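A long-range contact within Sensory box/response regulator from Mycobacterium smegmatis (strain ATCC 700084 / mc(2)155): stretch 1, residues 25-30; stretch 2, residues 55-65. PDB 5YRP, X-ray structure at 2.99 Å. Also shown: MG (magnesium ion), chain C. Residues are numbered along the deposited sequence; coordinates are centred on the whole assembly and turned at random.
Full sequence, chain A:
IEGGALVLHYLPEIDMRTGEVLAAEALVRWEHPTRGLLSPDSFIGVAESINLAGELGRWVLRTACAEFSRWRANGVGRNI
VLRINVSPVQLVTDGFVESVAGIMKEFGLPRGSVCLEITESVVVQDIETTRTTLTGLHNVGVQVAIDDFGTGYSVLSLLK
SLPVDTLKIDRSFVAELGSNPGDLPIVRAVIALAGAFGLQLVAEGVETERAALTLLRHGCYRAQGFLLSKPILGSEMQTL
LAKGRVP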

ATOM      1  N   GLU A  25      19.647  11.442   8.409  1.00 51.84           N
ATOM      2  CA  GLU A  25      18.294  11.967   8.591  1.00 51.69           C
ATOM      3  C   GLU A  25      18.233  12.818   9.848  1.00 50.88           C
ATOM      4  O   GLU A  25      18.482  12.323  10.948  1.00 49.93           O
ATOM      5  CB  GLU A  25      17.265  10.829   8.684  1.00 52.69           C
ATOM      6  CG  GLU A  25      15.809  11.290   8.779  1.00 53.41           C
ATOM      7  CD  GLU A  25      14.820  10.147   8.982  1.00 54.04           C
ATOM      8  OE1 GLU A  25      15.253   9.007   9.224  1.00 56.18           O
ATOM      9  OE2 GLU A  25      13.596  10.384   8.902  1.00 53.93           O
ATOM     10  N   ALA A  26      17.900  14.095   9.675  1.00 51.38           N
ATOM     11  CA  ALA A  26      17.700  15.008  10.799  1.00 52.39           C
ATOM     12  C   ALA A  26      16.389  14.701  11.526  1.00 53.32           C
ATOM     13  O   ALA A  26      15.316  14.685  10.921  1.00 53.52           O
ATOM     14  CB  ALA A  26      17.710  16.451  10.319  1.00 52.29           C
ATOM     15  N   LEU A  27      16.502  14.440  12.823  1.00 55.02           N
ATOM     16  CA  LEU A  27      15.359  14.215  13.703  1.00 57.22           C
ATOM     17  C   LEU A  27      15.516  15.116  14.919  1.00 59.58           C
ATOM     18  O   LEU A  27      16.602  15.619  15.177  1.00 59.92           O
ATOM     19  CB  LEU A  27      15.314  12.759  14.158  1.00 57.07           C
ATOM     20  CG  LEU A  27      15.300  11.701  13.054  1.00 57.60           C
ATOM     21  CD1 LEU A  27      15.622  10.326  13.621  1.00 57.99           C
ATOM     22  CD2 LEU A  27      13.956  11.692  12.350  1.00 57.60           C
ATOM     23  N   VAL A  28      14.438  15.330  15.662  1.00 63.10           N
ATOM     24  CA  VAL A  28      14.534  16.110  16.898  1.00 66.01           C
ATOM     25  C   VAL A  28      14.502  15.167  18.096  1.00 66.36           C
ATOM     26  O   VAL A  28      13.709  14.229  18.143  1.00 64.09           O
ATOM     27  CB  VAL A  28      13.447  17.205  17.010  1.00 68.63           C
ATOM     28  CG1 VAL A  28      13.534  18.177  15.845  1.00 70.79           C
ATOM     29  CG2 VAL A  28      12.061  16.612  17.060  1.00 69.98           C
ATOM     30  N   ARG A  29      15.391  15.414  19.050  1.00 69.44           N
ATOM     31  CA  ARG A  29      15.485  14.591  20.249  1.00 71.82           C
ATOM     32  C   ARG A  29      14.441  15.038  21.269  1.00 73.25           C
ATOM     33  O   ARG A  29      14.251  16.237  21.497  1.00 74.59           O
ATOM     34  CB  ARG A  29      16.889  14.678  20.848  1.00 73.13           C
ATOM     35  CG  ARG A  29      17.125  13.738  22.022  1.00 74.86           C
ATOM     36  CD  ARG A  29      18.512  13.923  22.620  1.00 76.08           C
ATOM     37  NE  ARG A  29      19.550  13.229  21.862  1.00 75.40           N
ATOM     38  CZ  ARG A  29      20.840  13.210  22.191  1.00 75.60           C
ATOM     39  NH1 ARG A  29      21.272  13.857  23.271  1.00 76.52           N
ATOM     40  NH2 ARG A  29      21.707  12.542  21.439  1.00 74.18           N
ATOM     41  N   TRP A  30      13.772  14.060  21.878  1.00 73.60           N
ATOM     42  CA  TRP A  30      12.694  14.319  22.829  1.00 72.64           C
ATOM     43  C   TRP A  30      13.059  13.825  24.229  1.00 71.23           C
ATOM     44  O   TRP A  30      13.327  12.639  24.435  1.00 69.01           O
ATOM     45  CB  TRP A  30      11.409  13.639  22.355  1.00 73.14           C
ATOM     46  CG  TRP A  30      10.943  14.062  20.981  1.00 72.74           C
ATOM     47  CD1 TRP A  30      10.958  13.306  19.841  1.00 70.75           C
ATOM     48  CD2 TRP A  30      10.363  15.324  20.616  1.00 72.09           C
ATOM     49  NE1 TRP A  30      10.430  14.022  18.792  1.00 70.22           N
ATOM     50  CE2 TRP A  30      10.055  15.261  19.241  1.00 70.40           C
ATOM     51  CE3 TRP A  30      10.074  16.501  21.320  1.00 71.39           C
ATOM     52  CZ2 TRP A  30       9.477  16.334  18.552  1.00 69.77           C
ATOM     53  CZ3 TRP A  30       9.502  17.566  20.633  1.00 70.52           C
ATOM     54  CH2 TRP A  30       9.215  17.475  19.262  1.00 69.85           C
ATOM     55  N   GLU A  55       5.628  24.998  11.986  1.00 81.06           N
ATOM     56  CA  GLU A  55       6.728  25.797  12.521  1.00 80.47           C
ATOM     57  C   GLU A  55       7.947  24.927  12.827  1.00 76.57           C
ATOM     58  O   GLU A  55       9.063  25.238  12.403  1.00 74.93           O
ATOM     59  CB  GLU A  55       6.283  26.526  13.794  1.00 82.60           C
ATOM     60  CG  GLU A  55       5.363  27.714  13.549  1.00 84.49           C
ATOM     61  CD  GLU A  55       6.117  28.994  13.213  1.00 86.70           C
ATOM     62  OE1 GLU A  55       5.683  30.076  13.669  1.00 86.42           O
ATOM     63  OE2 GLU A  55       7.144  28.923  12.500  1.00 87.35           O
ATOM     64  N   LEU A  56       7.710  23.841  13.562  1.00 71.51           N
ATOM     65  CA  LEU A  56       8.766  22.918  13.992  1.00 67.49           C
ATOM     66  C   LEU A  56       9.628  22.478  12.820  1.00 65.70           C
ATOM     67  O   LEU A  56      10.834  22.692  12.810  1.00 65.95           O
ATOM     68  CB  LEU A  56       8.156  21.683  14.673  1.00 66.70           C
ATOM     69  CG  LEU A  56       9.103  20.560  15.127  1.00 65.95           C
ATOM     70  CD1 LEU A  56      10.118  21.056  16.145  1.00 66.47           C
ATOM     71  CD2 LEU A  56       8.323  19.388  15.704  1.00 64.56           C
ATOM     72  N   GLY A  57       8.994  21.871  11.829  1.00 65.42           N
ATOM     73  CA  GLY A  57       9.704  21.358  10.670  1.00 66.34           C
ATOM     74  C   GLY A  57      10.426  22.438   9.890  1.00 67.47           C
ATOM     75  O   GLY A  57      11.519  22.203   9.370  1.00 69.55           O
ATOM     76  N   ARG A  58       9.827  23.623   9.810  1.00 67.73           N
ATOM     77  CA  ARG A  58      10.477  24.759   9.152  1.00 69.39           C
ATOM     78  C   ARG A  58      11.730  25.190   9.921  1.00 66.84           C
ATOM     79  O   ARG A  58      12.735  25.566   9.321  1.00 65.47           O
ATOM     80  CB  ARG A  58       9.514  25.937   8.974  1.00 72.27           C
ATOM     81  CG  ARG A  58      10.176  27.160   8.348  1.00 76.70           C
ATOM     82  CD  ARG A  58       9.267  27.938   7.407  1.00 79.98           C
ATOM     83  NE  ARG A  58      10.020  28.965   6.679  1.00 83.16           N
ATOM     84  CZ  ARG A  58       9.589  29.620   5.600  1.00 85.57           C
ATOM     85  NH1 ARG A  58       8.386  29.378   5.082  1.00 85.91           N
ATOM     86  NH2 ARG A  58      10.373  30.528   5.026  1.00 86.43           N
ATOM     87  N   TRP A  59      11.661  25.123  11.247  1.00 64.85           N
ATOM     88  CA  TRP A  59      12.827  25.359  12.098  1.00 63.43           C
ATOM     89  C   TRP A  59      13.886  24.285  11.870  1.00 63.54           C
ATOM     90  O   TRP A  59      15.064  24.592  11.685  1.00 65.32           O
ATOM     91  CB  TRP A  59      12.426  25.388  13.577  1.00 62.88           C
ATOM     92  CG  TRP A  59      13.595  25.503  14.516  1.00 63.24           C
ATOM     93  CD1 TRP A  59      14.172  26.653  14.970  1.00 63.14           C
ATOM     94  CD2 TRP A  59      14.331  24.425  15.106  1.00 63.64           C
ATOM     95  NE1 TRP A  59      15.220  26.359  15.807  1.00 63.26           N
ATOM     96  CE2 TRP A  59      15.338  24.999  15.910  1.00 62.54           C
ATOM     97  CE3 TRP A  59      14.237  23.031  15.033  1.00 63.88           C
ATOM     98  CZ2 TRP A  59      16.245  24.227  16.637  1.00 62.58           C
ATOM     99  CZ3 TRP A  59      15.137  22.263  15.757  1.00 64.16           C
ATOM    100  CH2 TRP A  59      16.132  22.864  16.546  1.00 63.63           C
ATOM    101  N   VAL A  60      13.456  23.027  11.900  1.00 63.43           N
ATOM    102  CA  VAL A  60      14.342  21.879  11.671  1.00 62.02           C
ATOM    103  C   VAL A  60      15.090  22.030  10.353  1.00 59.79           C
ATOM    104  O   VAL A  60      16.316  21.930  10.312  1.00 57.16           O
ATOM    105  CB  VAL A  60      13.554  20.551  11.659  1.00 62.15           C
ATOM    106  CG1 VAL A  60      14.377  19.417  11.059  1.00 61.60           C
ATOM    107  CG2 VAL A  60      13.103  20.188  13.067  1.00 62.31           C
ATOM    108  N   LEU A  61      14.338  22.279   9.288  1.00 58.92           N
ATOM    109  CA  LEU A  61      14.906  22.443   7.952  1.00 60.45           C
ATOM    110  C   LEU A  61      16.058  23.443   7.950  1.00 61.40           C
ATOM    111  O   LEU A  61      17.129  23.170   7.411  1.00 60.59           O
ATOM    112  CB  LEU A  61      13.818  22.886   6.972  1.00 60.60           C
ATOM    113  CG  LEU A  61      14.215  23.170   5.521  1.00 61.48           C
ATOM    114  CD1 LEU A  61      15.055  22.060   4.914  1.00 61.88           C
ATOM    115  CD2 LEU A  61      12.966  23.383   4.681  1.00 62.90           C
ATOM    116  N   ARG A  62      15.827  24.594   8.573  1.00 63.80           N
ATOM    117  CA  ARG A  62      16.831  25.656   8.663  1.00 65.72           C
ATOM    118  C   ARG A  62      18.017  25.253   9.554  1.00 64.36           C
ATOM    119  O   ARG A  62      19.181  25.457   9.190  1.00 63.57           O
ATOM    120  CB  ARG A  62      16.183  26.942   9.192  1.00 68.73           C
ATOM    121  CG  ARG A  62      17.043  28.191   9.050  1.00 72.55           C
ATOM    122  CD  ARG A  62      16.344  29.421   9.606  1.00 74.01           C
ATOM    123  NE  ARG A  62      17.096  30.650   9.355  1.00 74.89           N
ATOM    124  CZ  ARG A  62      17.162  31.282   8.183  1.00 75.60           C
ATOM    125  NH1 ARG A  62      16.529  30.810   7.110  1.00 75.81           N
ATOM    126  NH2 ARG A  62      17.873  32.399   8.082  1.00 76.32           N
ATOM    127  N   THR A  63      17.715  24.675  10.711  1.00 60.83           N
ATOM    128  CA  THR A  63      18.744  24.274  11.669  1.00 59.74           C
ATOM    129  C   THR A  63      19.573  23.095  11.147  1.00 59.55           C
ATOM    130  O   THR A  63      20.792  23.049  11.333  1.00 58.25           O
ATOM    131  CB  THR A  63      18.121  23.900  13.028  1.00 59.09           C
ATOM    132  OG1 THR A  63      17.188  24.912  13.420  1.00 59.59           O
ATOM    133  CG2 THR A  63      19.190  23.769  14.103  1.00 58.43           C
ATOM    134  N   ALA A  64      18.904  22.146  10.499  1.00 60.03           N
ATOM    135  CA  ALA A  64      19.573  20.975   9.930  1.00 60.24           C
ATOM    136  C   ALA A  64      20.530  21.399   8.828  1.00 60.28           C
ATOM    137  O   ALA A  64      21.690  20.997   8.820  1.00 61.12           O
ATOM    138  CB  ALA A  64      18.552  19.987   9.387  1.00 60.04           C
ATOM    139  N   CYS A  65      20.027  22.215   7.907  1.00 59.71           N
ATOM    140  CA  CYS A  65      20.832  22.765   6.815  1.00 59.50           C
ATOM    141  C   CYS A  65      21.998  23.604   7.324  1.00 59.06           C
ATOM    142  O   CYS A  65      23.086  23.570   6.759  1.00 59.13           O
ATOM    143  CB  CYS A  65      19.957  23.611   5.893  1.00 60.64           C
ATOM    144  SG  CYS A  65      18.805  22.652   4.885  1.00 62.38           S
TER
HETATM  145 MG    MG C 701      11.493   9.387   8.254  1.00 35.83          MG

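Residues 25-29 form a β-strand that begins earlier in the chain, and residues 55-65 lie within a helix that extends beyond them at both ends. The helix packs across the strand at an angle of 122° between their N-to-C directions, and the two axes come as close as 9.4 Å. The backbones are nearest at Ala 26 and Ala 64, whose CA atoms are 6.3 Å apart. Within the helix the i to i+4 pattern is regular: Val 60 N donates to Leu 56 O at 2.8 Å and Ala 64 N to Val 60 O at 2.6 Å, while the bond from Arg 62 N to Arg 58 O, at 3.3 Å, is weak. No hydrogen bond joins the two stretches; what holds them is apolar packing, which buries 221 Å² counted over both sides.

The strand's alternation sorts its side chains. The CA-to-CB bonds of Ala 26 and Val 28 point toward the helix, whereas that of Leu 27, between them, points away, and even its nearest atom, Leu 27 CB, stays 7.4 Å from Val 60 CG1. The helix answers with residues spaced four apart, Leu 56, Val 60 and Ala 64, which bring one side chain per turn onto the same face and all point toward the strand.

Where the backbones are closest, both residues are alanine, and the methyls meet directly, Ala 26 CB lying 3.8 Å from Ala 64 CB. Side chains of a single carbon suit this narrow gap, and both residues are buried. One turn back along the helix, Val 60 CG2 approaches Val 28 CG1 to 3.5 Å, the shortest contact between the stretches. Val 28 has the largest area covered by the opposing stretch. In its m rotamer its CG1 methyl also lies 4.5 Å from Leu 56 CD1 and 4.4 Å from Trp 59 CZ3, so one branched side chain touches three helix residues. The Trp 59 ring receives that methyl at its edge, near the ring plane; its CA-to-CB bond points sideways, but the long side chain carries the indole closer.

Toward the start of the helix segment, longer side chains extend the contact. Leu 56, with chi1 t and chi2 p, places CD2 4.1 Å from Trp 30 CH2, again at the edge of an indole and near its plane. Trp 30 likewise leaves its backbone sideways, and its ring reaches in from an exposed position.

The remaining residues serve other surroundings. Gly 57 has no side chain and takes no part in the contact, while Arg 58 and Arg 62 are exposed and their side chains stay out of reach of the strand. Thr 63 OG1 donates to Trp 59 O at 2.8 Å, which satisfies its hydroxyl within the helix. Glu 25, fully extended through chi1 and chi2, turns its carboxylate to the magnesium ion, with OE2 2.4 Å from MG; two further ligand atoms come from elsewhere in the structure.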